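Local structure of uncharacterized protein (Parabacteroides merdae, 4MXN) at residues Ile29-Val34 / Gly61-Gly66; Arg55-Val60 / Thr75-Glu80; Ile175-His180 / Ser200-Asp205. The protein is uncharacterised but is probably a carbohydrate-active enzyme of the glycoside hydrolase family 28 type, built on a right-handed parallel beta-helix. All blocks are in the same frame, centred on the assembly; numbering follows the deposited sequence. Where two conformers were deposited one is given.

How the contacts relate
The three contacts sample the two ends of a parallel beta-helix, in which successive coils of chain stack through in-register strands. Contacts 1 and 2 lie together near the N-terminal end, their centres 13 Å apart, and their segments alternate along the sequence: 29-34, 55-60, 61-66, 75-80. They touch directly where the ring of Tyr63 packs against Phe58, and strand 54-58 of contact 2 is followed in the chain by strand 61-69 of contact 1. Contact 3 comes later, on strands 174-177 and 199-202 of a five-stranded parallel sheet, its centre about 25 and 30 Å from those of contacts 2 and 1. One stacking principle thus recurs, while contact 1 adds a loop.

Contact 1 (Ile29-Val34 / Gly61-Gly66)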
loop_
_atom_site.group_PDB
_atom_site.type_symbol
_atom_site.label_atom_id
_atom_site.label_comp_id
_atom_site.label_asym_id
_atom_site.label_seq_id
_atom_site.Cartn_x
_atom_site.Cartn_y
_atom_site.Cartn_z
ATOM N N ILE A 29 11.751 -15.239 4.860
ATOM C CA ILE A 29 11.376 -14.284 3.806
ATOM C C ILE A 29 12.649 -14.032 2.994
ATOM O O ILE A 29 13.679 -13.690 3.574
ATOM C CB ILE A 29 10.735 -12.999 4.388
ATOM C CG1 ILE A 29 9.421 -13.333 5.144
ATOM C CG2 ILE A 29 10.489 -11.929 3.288
ATOM C CD1 ILE A 29 9.013 -12.309 6.238
ATOM N N LYS A 30 12.586 -14.229 1.665
ATOM C CA LYS A 30 13.785 -14.135 0.817
ATOM C C LYS A 30 13.771 -12.943 -0.089
ATOM O O LYS A 30 12.756 -12.658 -0.739
ATOM C CB LYS A 30 13.968 -15.425 -0.008
ATOM C CG LYS A 30 14.138 -16.637 0.919
ATOM C CD LYS A 30 14.370 -17.944 0.216
ATOM C CE LYS A 30 14.361 -19.113 1.187
ATOM N NZ LYS A 30 15.429 -19.029 2.228
ATOM N N SER A 31 14.939 -12.272 -0.132
ATOM C CA SER A 31 15.221 -11.052 -0.880
ATOM C C SER A 31 15.833 -11.301 -2.264
ATOM O O SER A 31 16.539 -10.420 -2.759
ATOM C CB SER A 31 16.187 -10.198 -0.077
ATOM O OG SER A 31 17.424 -10.884 0.048
ATOM N N ASP A 32 15.515 -12.451 -2.906
ATOM C CA ASP A 32 16.075 -12.833 -4.200
ATOM C C ASP A 32 15.245 -12.302 -5.405
ATOM O O ASP A 32 15.614 -12.534 -6.563
ATOM C CB ASP A 32 16.183 -14.376 -4.242
ATOM C CG ASP A 32 14.883 -15.139 -3.957
ATOM O OD1 ASP A 32 13.786 -14.544 -4.117
ATOM O OD2 ASP A 32 14.960 -16.323 -3.606
ATOM N N GLY A 33 14.124 -11.641 -5.104
ATOM C CA GLY A 33 13.185 -11.112 -6.093
ATOM C C GLY A 33 12.369 -12.133 -6.890
ATOM O O GLY A 33 11.581 -11.739 -7.745
ATOM N N VAL A 34 12.542 -13.446 -6.627
ATOM C CA VAL A 34 11.843 -14.527 -7.366
ATOM C C VAL A 34 10.996 -15.434 -6.433
ATOM O O VAL A 34 10.011 -16.014 -6.898
ATOM C CB VAL A 34 12.793 -15.385 -8.262
ATOM C CG1 VAL A 34 13.397 -14.563 -9.407
ATOM C CG2 VAL A 34 13.886 -16.084 -7.452
ATOM N N GLY A 61 17.401 -5.599 -0.880
ATOM C CA GLY A 61 17.021 -6.602 -1.869
ATOM C C GLY A 61 15.588 -6.458 -2.348
ATOM O O GLY A 61 14.885 -5.512 -1.964
ATOM N N ARG A 62 15.141 -7.409 -3.190
ATOM C CA ARG A 62 13.800 -7.409 -3.784
ATOM C C ARG A 62 12.941 -8.499 -3.165
ATOM O O ARG A 62 13.352 -9.652 -3.154
ATOM C CB ARG A 62 13.880 -7.612 -5.314
ATOM C CG ARG A 62 14.618 -6.499 -6.066
ATOM C CD ARG A 62 14.644 -6.717 -7.584
ATOM N NE ARG A 62 13.309 -6.757 -8.198
ATOM C CZ ARG A 62 12.586 -5.683 -8.511
ATOM N NH1 ARG A 62 13.049 -4.463 -8.257
ATOM N NH2 ARG A 62 11.389 -5.820 -9.068
ATOM N N TYR A 63 11.758 -8.148 -2.659
ATOM C CA TYR A 63 10.895 -9.112 -1.995
ATOM C C TYR A 63 9.592 -9.254 -2.760
ATOM O O TYR A 63 8.747 -8.355 -2.736
ATOM C CB TYR A 63 10.631 -8.696 -0.540
ATOM C CG TYR A 63 11.887 -8.569 0.306
ATOM C CD1 TYR A 63 12.577 -7.359 0.390
ATOM C CD2 TYR A 63 12.333 -9.631 1.090
ATOM C CE1 TYR A 63 13.708 -7.224 1.195
ATOM C CE2 TYR A 63 13.440 -9.494 1.928
ATOM C CZ TYR A 63 14.131 -8.293 1.967
ATOM O OH TYR A 63 15.231 -8.151 2.774
ATOM N N LEU A 64 9.435 -10.376 -3.458
ATOM C CA LEU A 64 8.234 -10.664 -4.230
ATOM C C LEU A 64 7.101 -11.006 -3.277
ATOM O O LEU A 64 7.317 -11.760 -2.332
ATOM C CB LEU A 64 8.496 -11.832 -5.195
ATOM C CG LEU A 64 7.449 -12.081 -6.290
ATOM C CD1 LEU A 64 7.460 -10.980 -7.355
ATOM C CD2 LEU A 64 7.716 -13.439 -6.973
ATOM N N THR A 65 5.899 -10.457 -3.524
ATOM C CA THR A 65 4.768 -10.733 -2.630
ATOM C C THR A 65 3.419 -10.518 -3.304
ATOM O O THR A 65 3.286 -9.740 -4.256
ATOM C CB THR A 65 4.843 -9.835 -1.345
ATOM O OG1 THR A 65 3.872 -10.285 -0.398
ATOM C CG2 THR A 65 4.604 -8.351 -1.633
ATOM N N GLY A 66 2.420 -11.171 -2.720
ATOM C CA GLY A 66 1.014 -10.940 -2.988
ATOM C C GLY A 66 0.501 -10.035 -1.875
ATOM O O GLY A 66 1.296 -9.383 -1.179
HETATM O O HOH W 1 11.311 -12.534 -3.376
HETATM O O HOH W 2 11.968 -9.236 -9.176
#
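The ring of Tyr63 carries Ser31 on one face, where Ser31 CB stands 3.8 Å from the ring centroid, 30° off the normal, in a CH-pi contact. Ser31 CA lies above the same ring but offset toward its rim. Lys30 O and Ile29 CG2 approach obliquely, the methyl reaching 3.7 Å from Tyr63 CD2 as the two side chains cross at about a right angle. With chi1 at -59°, Tyr63 CG is anti to its own carbonyl carbon, and the ring is carried beneath the loop. A second flat group, the guanidinium of Arg62, has a water in its plane: Arg62 NE donates to this water over 3.0 Å, and the water donates in turn to Gly33 O.

Direct backbone bonding is slight. Arg62 N reaches Ser31 O at 3.3 Å and Gly33 N reaches Arg62 O at 2.9 Å, both weak bonds, the second bent to 128° at the hydrogen. Another water connects Leu64 N with Lys30 O. The turn itself is shaped by Asp32, whose OD1 accepts from Val34 N in an Asx turn, while OD2 bonds Thr35. At Gly61 a side chain would collide with Ser31 CB. Leu64 CD2 meets Val34 O at 3.5 Å.

A serine in place of Tyr63 would probably leave Ser31 and Ile29 without the surface they rest on and open a gap under the loop.

The surface loop thus runs along strand 61-69 near the N-terminal end of the parallel beta-helix, and that strand pairs on its other side with strand 82-86. Inward, Ile29 reaches Ile41 of helix 38-50, and Tyr63 meets Phe58 of strand 54-58 edge-to-face.

Contact 2 (Arg55-Val60 / Thr75-Glu80); sequences RLIFYV and TIRIEE
Leu56 satisfies both of its backbone polar atoms on the neighbouring strand: Leu56 N donates to Thr75 O at 2.8 Å, and Leu56 O accepts from Arg77 N, again at 2.8 Å and almost perfectly straight at 178°. Phe58 repeats the pattern, its N bonding Arg77 O at 2.9 Å and its O receiving Glu79 N. All four donors arrive nearly along the C=O axis. The backbone N-H and C=O groups of Arg55 and Ile57 turn to the opposite neighbour, bonding the backbone of Lys20, Tyr22 and Val24, in and beside strand 21-23.

This ladder is the stacking unit of a parallel beta-helix: strands 54-58 and 74-78 occupy equivalent places on successive coils, their short axes 4.7 Å apart and inclined by 15°. On the buried face Phe58 CE1 packs on Ile76 CG2 at 3.8 Å, while Arg77 O lies at the edge of the phenyl ring, in its plane.

The other face carries the charges. Arg77 grips Glu79 side-on with two nitrogens, NE to OE2 and NH2 to OE1, each bond 3.1 Å long. Bends at chi2 (-95°) and chi3 fold the arginine back to reach the carboxylate two residues on, just past the strand's end, and Ile57 CD1 rests on Arg77 CG alongside. Arg55 NH1 stands over one face of the Arg77 guanidinium, a like-charged approach probably eased by the carboxylates nearby, because Arg55 NE makes a salt bridge to Asp21. Arg77 NH1 is also served by a weak hydrogen bond to Gln163 OE1.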
loop_
_atom_site.group_PDB
_atom_site.type_symbol
_atom_site.label_atom_id
_atom_site.label_comp_id
_atom_site.label_asym_id
_atom_site.label_seq_id
_atom_site.Cartn_x
_atom_site.Cartn_y
_atom_site.Cartn_z
ATOM N N ARG A 55 8.011 -4.146 14.918
ATOM C CA ARG A 55 8.249 -3.803 13.523
ATOM C C ARG A 55 8.855 -4.949 12.723
ATOM O O ARG A 55 9.718 -5.670 13.217
ATOM C CB ARG A 55 9.149 -2.560 13.415
ATOM C CG ARG A 55 8.636 -1.346 14.229
ATOM C CD ARG A 55 9.364 -0.052 13.907
ATOM N NE ARG A 55 10.793 -0.141 14.210
ATOM C CZ ARG A 55 11.667 0.837 14.005
ATOM N NH1 ARG A 55 11.269 1.999 13.492
ATOM N NH2 ARG A 55 12.945 0.664 14.309
ATOM N N LEU A 56 8.355 -5.137 11.483
ATOM C CA LEU A 56 8.898 -6.115 10.544
ATOM C C LEU A 56 9.802 -5.357 9.581
ATOM O O LEU A 56 9.322 -4.480 8.866
ATOM C CB LEU A 56 7.790 -6.888 9.803
ATOM C CG LEU A 56 8.242 -8.068 8.936
ATOM C CD1 LEU A 56 9.057 -9.112 9.739
ATOM C CD2 LEU A 56 7.052 -8.729 8.280
ATOM N N ILE A 57 11.116 -5.670 9.596
ATOM C CA ILE A 57 12.114 -4.929 8.822
ATOM C C ILE A 57 12.580 -5.661 7.573
ATOM O O ILE A 57 13.156 -6.748 7.669
ATOM C CB ILE A 57 13.358 -4.559 9.698
ATOM C CG1 ILE A 57 13.008 -4.039 11.128
ATOM C CG2 ILE A 57 14.369 -3.650 8.945
ATOM C CD1 ILE A 57 12.253 -2.746 11.261
ATOM N N PHE A 58 12.410 -5.003 6.421
ATOM C CA PHE A 58 12.895 -5.454 5.105
ATOM C C PHE A 58 14.144 -4.621 4.863
ATOM O O PHE A 58 14.014 -3.421 4.614
ATOM C CB PHE A 58 11.815 -5.241 4.009
ATOM C CG PHE A 58 10.584 -6.109 4.115
ATOM C CD1 PHE A 58 9.578 -5.809 5.022
ATOM C CD2 PHE A 58 10.414 -7.208 3.280
ATOM C CE1 PHE A 58 8.443 -6.618 5.124
ATOM C CE2 PHE A 58 9.272 -8.012 3.377
ATOM C CZ PHE A 58 8.288 -7.700 4.292
ATOM N N TYR A 59 15.353 -5.189 5.035
ATOM C CA TYR A 59 16.538 -4.327 5.010
ATOM C C TYR A 59 17.098 -3.979 3.626
ATOM O O TYR A 59 17.442 -2.809 3.432
ATOM C CB TYR A 59 17.677 -4.843 5.915
ATOM C CG TYR A 59 18.094 -3.825 6.961
ATOM C CD1 TYR A 59 18.311 -2.489 6.620
ATOM C CD2 TYR A 59 18.263 -4.191 8.293
ATOM C CE1 TYR A 59 18.666 -1.543 7.581
ATOM C CE2 TYR A 59 18.626 -3.254 9.265
ATOM C CZ TYR A 59 18.838 -1.933 8.899
ATOM O OH TYR A 59 19.204 -1.001 9.847
ATOM N N VAL A 60 17.246 -4.954 2.701
ATOM C CA VAL A 60 17.812 -4.705 1.367
ATOM C C VAL A 60 17.394 -5.849 0.425
ATOM O O VAL A 60 17.088 -6.947 0.901
ATOM C CB VAL A 60 19.366 -4.502 1.432
ATOM C CG1 VAL A 60 20.125 -5.829 1.534
ATOM C CG2 VAL A 60 19.875 -3.656 0.262
ATOM N N THR A 75 4.165 -2.501 12.479
ATOM C CA THR A 75 4.682 -1.559 11.497
ATOM C C THR A 75 5.586 -2.337 10.553
ATOM O O THR A 75 6.441 -3.100 11.002
ATOM C CB THR A 75 5.403 -0.379 12.182
ATOM O OG1 THR A 75 4.416 0.449 12.792
ATOM C CG2 THR A 75 6.211 0.481 11.186
ATOM N N ILE A 76 5.400 -2.145 9.246
ATOM C CA ILE A 76 6.253 -2.743 8.233
ATOM C C ILE A 76 7.230 -1.673 7.788
ATOM O O ILE A 76 6.813 -0.586 7.395
ATOM C CB ILE A 76 5.438 -3.344 7.045
ATOM C CG1 ILE A 76 4.769 -4.689 7.465
ATOM C CG2 ILE A 76 6.338 -3.529 5.789
ATOM C CD1 ILE A 76 3.657 -5.204 6.493
ATOM N N ARG A 77 8.530 -1.969 7.861
ATOM C CA ARG A 77 9.551 -1.037 7.405
ATOM C C ARG A 77 10.217 -1.585 6.158
ATOM O O ARG A 77 10.775 -2.676 6.197
ATOM C CB ARG A 77 10.618 -0.784 8.500
ATOM C CG ARG A 77 10.082 -0.238 9.837
ATOM C CD ARG A 77 10.156 1.256 9.954
ATOM N NE ARG A 77 11.455 1.798 9.540
ATOM C CZ ARG A 77 11.665 3.086 9.307
ATOM N NH1 ARG A 77 10.684 3.965 9.481
ATOM N NH2 ARG A 77 12.859 3.506 8.904
ATOM N N ILE A 78 10.178 -0.824 5.064
ATOM C CA ILE A 78 10.857 -1.166 3.803
ATOM C C ILE A 78 12.021 -0.196 3.741
ATOM O O ILE A 78 11.822 0.972 3.438
ATOM C CB ILE A 78 9.904 -1.109 2.573
ATOM C CG1 ILE A 78 8.661 -2.014 2.831
ATOM C CG2 ILE A 78 10.649 -1.580 1.298
ATOM C CD1 ILE A 78 7.419 -1.482 2.314
ATOM N N GLU A 79 13.222 -0.642 4.142
ATOM C CA GLU A 79 14.337 0.292 4.252
ATOM C C GLU A 79 14.885 0.687 2.883
ATOM O O GLU A 79 14.565 0.041 1.886
ATOM C CB GLU A 79 15.448 -0.255 5.161
ATOM C CG GLU A 79 14.988 -0.607 6.574
ATOM C CD GLU A 79 14.426 0.473 7.485
ATOM O OE1 GLU A 79 14.628 1.681 7.215
ATOM O OE2 GLU A 79 13.802 0.097 8.503
ATOM N N GLU A 80 15.694 1.782 2.842
ATOM C CA GLU A 80 16.301 2.264 1.615
ATOM C C GLU A 80 17.080 1.126 0.967
ATOM O O GLU A 80 17.806 0.414 1.651
ATOM C CB GLU A 80 17.205 3.483 1.877
ATOM C CG GLU A 80 17.344 4.338 0.630
ATOM C CD GLU A 80 18.041 5.675 0.797
ATOM O OE1 GLU A 80 19.152 5.698 1.376
ATOM O OE2 GLU A 80 17.512 6.690 0.286
#

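Contact 3 (Ile175-His180 / Ser200-Asp205); sequences IYKDCH and SISGCD
Lys177 and Ser202 stand as neighbours on the same face of two parallel strands, Lys177 CG lying 3.5 Å from Ser202 OG. The lysine leaves with CG anti to its backbone N (chi1 -178°) and stays extended until a bend at chi4 turns NZ toward a water. That water accepts from Lys177 NZ, donates to Asp178 OD1 at 2.7 Å and also bonds Ser202 OG. Ser202 holds its hydroxyl between its backbone N and carbonyl carbon (chi1 68°), a setting in which OG meets a second water as well, one shared with Ser200 OG and Tyr176 O.

On the buried face the ring of Tyr176 has Ile201 CG1 at its edge, and its hydroxyl bonds Glu174. Cys204 SG lies against Tyr176 of strand 174-177, 3.8 Å from Tyr176 CB, and takes a weak, long bond from Cys179 N. Further on, His180 CD2 packs against Asp205 CB at 3.7 Å, ring and carboxylate planes 63° apart. The aspartate's oxygens are bound by Asn229 and Arg228.

Tyr176 N to Ser200 O at 2.9 Å, Ser202 N to Tyr176 O and Asp178 N to Ser202 O join successive coils of the beta-helix in register. Past the strands both segments turn with positive phi, at Asp178 and Gly203, and pairing resumes where Asp205 N bonds Cys179 O at 2.8 Å. A side chain at Gly203 would run into Asp178 OD1.

The contact thus sets a hydrated face, where water links lysine, aspartate and serine and probably tempers the two charges, against a buried one where sulfur packs on Tyr176 CB and Cys179 CB.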
loop_
_atom_site.group_PDB
_atom_site.type_symbol
_atom_site.label_atom_id
_atom_site.label_comp_id
_atom_site.label_asym_id
_atom_site.label_seq_id
_atom_site.Cartn_x
_atom_site.Cartn_y
_atom_site.Cartn_z
ATOM N N ILE A 175 -5.455 4.005 -0.480
ATOM C CA ILE A 175 -6.900 4.091 -0.217
ATOM C C ILE A 175 -7.109 4.168 1.281
ATOM O O ILE A 175 -6.602 3.311 2.010
ATOM C CB ILE A 175 -7.705 2.918 -0.843
ATOM C CG1 ILE A 175 -7.576 2.879 -2.398
ATOM C CG2 ILE A 175 -9.206 2.987 -0.408
ATOM C CD1 ILE A 175 -8.132 1.625 -3.008
ATOM N N TYR A 176 -7.816 5.211 1.745
ATOM C CA TYR A 176 -8.150 5.397 3.163
ATOM C C TYR A 176 -9.650 5.510 3.239
ATOM O O TYR A 176 -10.243 6.426 2.649
ATOM C CB TYR A 176 -7.427 6.615 3.790
ATOM C CG TYR A 176 -5.925 6.548 3.619
ATOM C CD1 TYR A 176 -5.152 5.686 4.398
ATOM C CD2 TYR A 176 -5.279 7.313 2.655
ATOM C CE1 TYR A 176 -3.773 5.580 4.206
ATOM C CE2 TYR A 176 -3.899 7.218 2.458
ATOM C CZ TYR A 176 -3.151 6.357 3.244
ATOM O OH TYR A 176 -1.799 6.247 3.045
ATOM N N LYS A 177 -10.275 4.512 3.871
ATOM C CA LYS A 177 -11.718 4.436 3.985
ATOM C C LYS A 177 -12.124 4.246 5.436
ATOM O O LYS A 177 -11.675 3.287 6.059
ATOM C CB LYS A 177 -12.260 3.278 3.113
ATOM C CG LYS A 177 -13.777 3.168 3.135
ATOM C CD LYS A 177 -14.306 2.123 2.163
ATOM C CE LYS A 177 -15.805 1.936 2.306
ATOM N NZ LYS A 177 -16.582 3.164 1.979
ATOM N N ASP A 178 -12.974 5.160 5.972
ATOM C CA ASP A 178 -13.538 5.125 7.337
ATOM C C ASP A 178 -12.445 4.959 8.401
ATOM O O ASP A 178 -12.626 4.225 9.366
ATOM C CB ASP A 178 -14.588 3.995 7.468
ATOM C CG ASP A 178 -15.701 4.028 6.435
ATOM O OD1 ASP A 178 -16.103 5.143 6.029
ATOM O OD2 ASP A 178 -16.188 2.941 6.053
ATOM N N CYS A 179 -11.312 5.641 8.215
ATOM C CA CYS A 179 -10.190 5.582 9.142
ATOM C C CYS A 179 -10.196 6.792 10.080
ATOM O O CYS A 179 -10.756 7.841 9.753
ATOM C CB CYS A 179 -8.866 5.490 8.389
ATOM S SG CYS A 179 -8.612 3.940 7.498
ATOM N N HIS A 180 -9.563 6.630 11.254
ATOM C CA HIS A 180 -9.415 7.674 12.268
ATOM C C HIS A 180 -7.941 7.876 12.559
ATOM O O HIS A 180 -7.237 6.894 12.761
ATOM C CB HIS A 180 -10.134 7.300 13.589
ATOM C CG HIS A 180 -11.630 7.310 13.542
ATOM N ND1 HIS A 180 -12.351 6.158 13.267
ATOM C CD2 HIS A 180 -12.497 8.299 13.852
ATOM C CE1 HIS A 180 -13.623 6.496 13.386
ATOM N NE2 HIS A 180 -13.760 7.779 13.710
ATOM N N SER A 200 -7.277 7.855 -2.705
ATOM C CA SER A 200 -8.718 7.795 -2.557
ATOM C C SER A 200 -9.037 7.909 -1.061
ATOM O O SER A 200 -8.509 7.115 -0.268
ATOM C CB SER A 200 -9.276 6.515 -3.169
ATOM O OG SER A 200 -10.686 6.471 -3.028
ATOM N N ILE A 201 -9.840 8.929 -0.664
ATOM C CA ILE A 201 -10.210 9.151 0.745
ATOM C C ILE A 201 -11.738 9.249 0.841
ATOM O O ILE A 201 -12.374 9.977 0.061
ATOM C CB ILE A 201 -9.502 10.399 1.392
ATOM C CG1 ILE A 201 -7.954 10.297 1.330
ATOM C CG2 ILE A 201 -9.952 10.614 2.851
ATOM C CD1 ILE A 201 -7.155 11.585 1.712
ATOM N N SER A 202 -12.321 8.518 1.793
ATOM C CA SER A 202 -13.764 8.542 2.056
ATOM C C SER A 202 -14.024 8.223 3.519
ATOM O O SER A 202 -13.363 7.341 4.076
ATOM C CB SER A 202 -14.521 7.574 1.148
ATOM O OG SER A 202 -14.234 6.218 1.439
ATOM N N GLY A 203 -14.979 8.949 4.107
ATOM C CA GLY A 203 -15.438 8.804 5.483
ATOM C C GLY A 203 -14.387 8.808 6.581
ATOM O O GLY A 203 -14.620 8.223 7.639
ATOM N N CYS A 204 -13.239 9.464 6.356
ATOM C CA CYS A 204 -12.176 9.498 7.359
ATOM C C CYS A 204 -12.385 10.633 8.361
ATOM O O CYS A 204 -13.081 11.619 8.084
ATOM C CB CYS A 204 -10.806 9.602 6.697
ATOM S SG CYS A 204 -10.311 8.136 5.766
ATOM N N ASP A 205 -11.775 10.489 9.541
ATOM C CA ASP A 205 -11.816 11.528 10.557
ATOM C C ASP A 205 -10.401 11.705 11.090
ATOM O O ASP A 205 -9.924 10.896 11.885
ATOM C CB ASP A 205 -12.836 11.216 11.680
ATOM C CG ASP A 205 -12.857 12.209 12.839
ATOM O OD1 ASP A 205 -12.266 13.315 12.703
ATOM O OD2 ASP A 205 -13.414 11.865 13.895
HETATM O O HOH W 3 -11.506 5.747 -0.128
HETATM O O HOH W 4 -16.521 5.668 3.386
#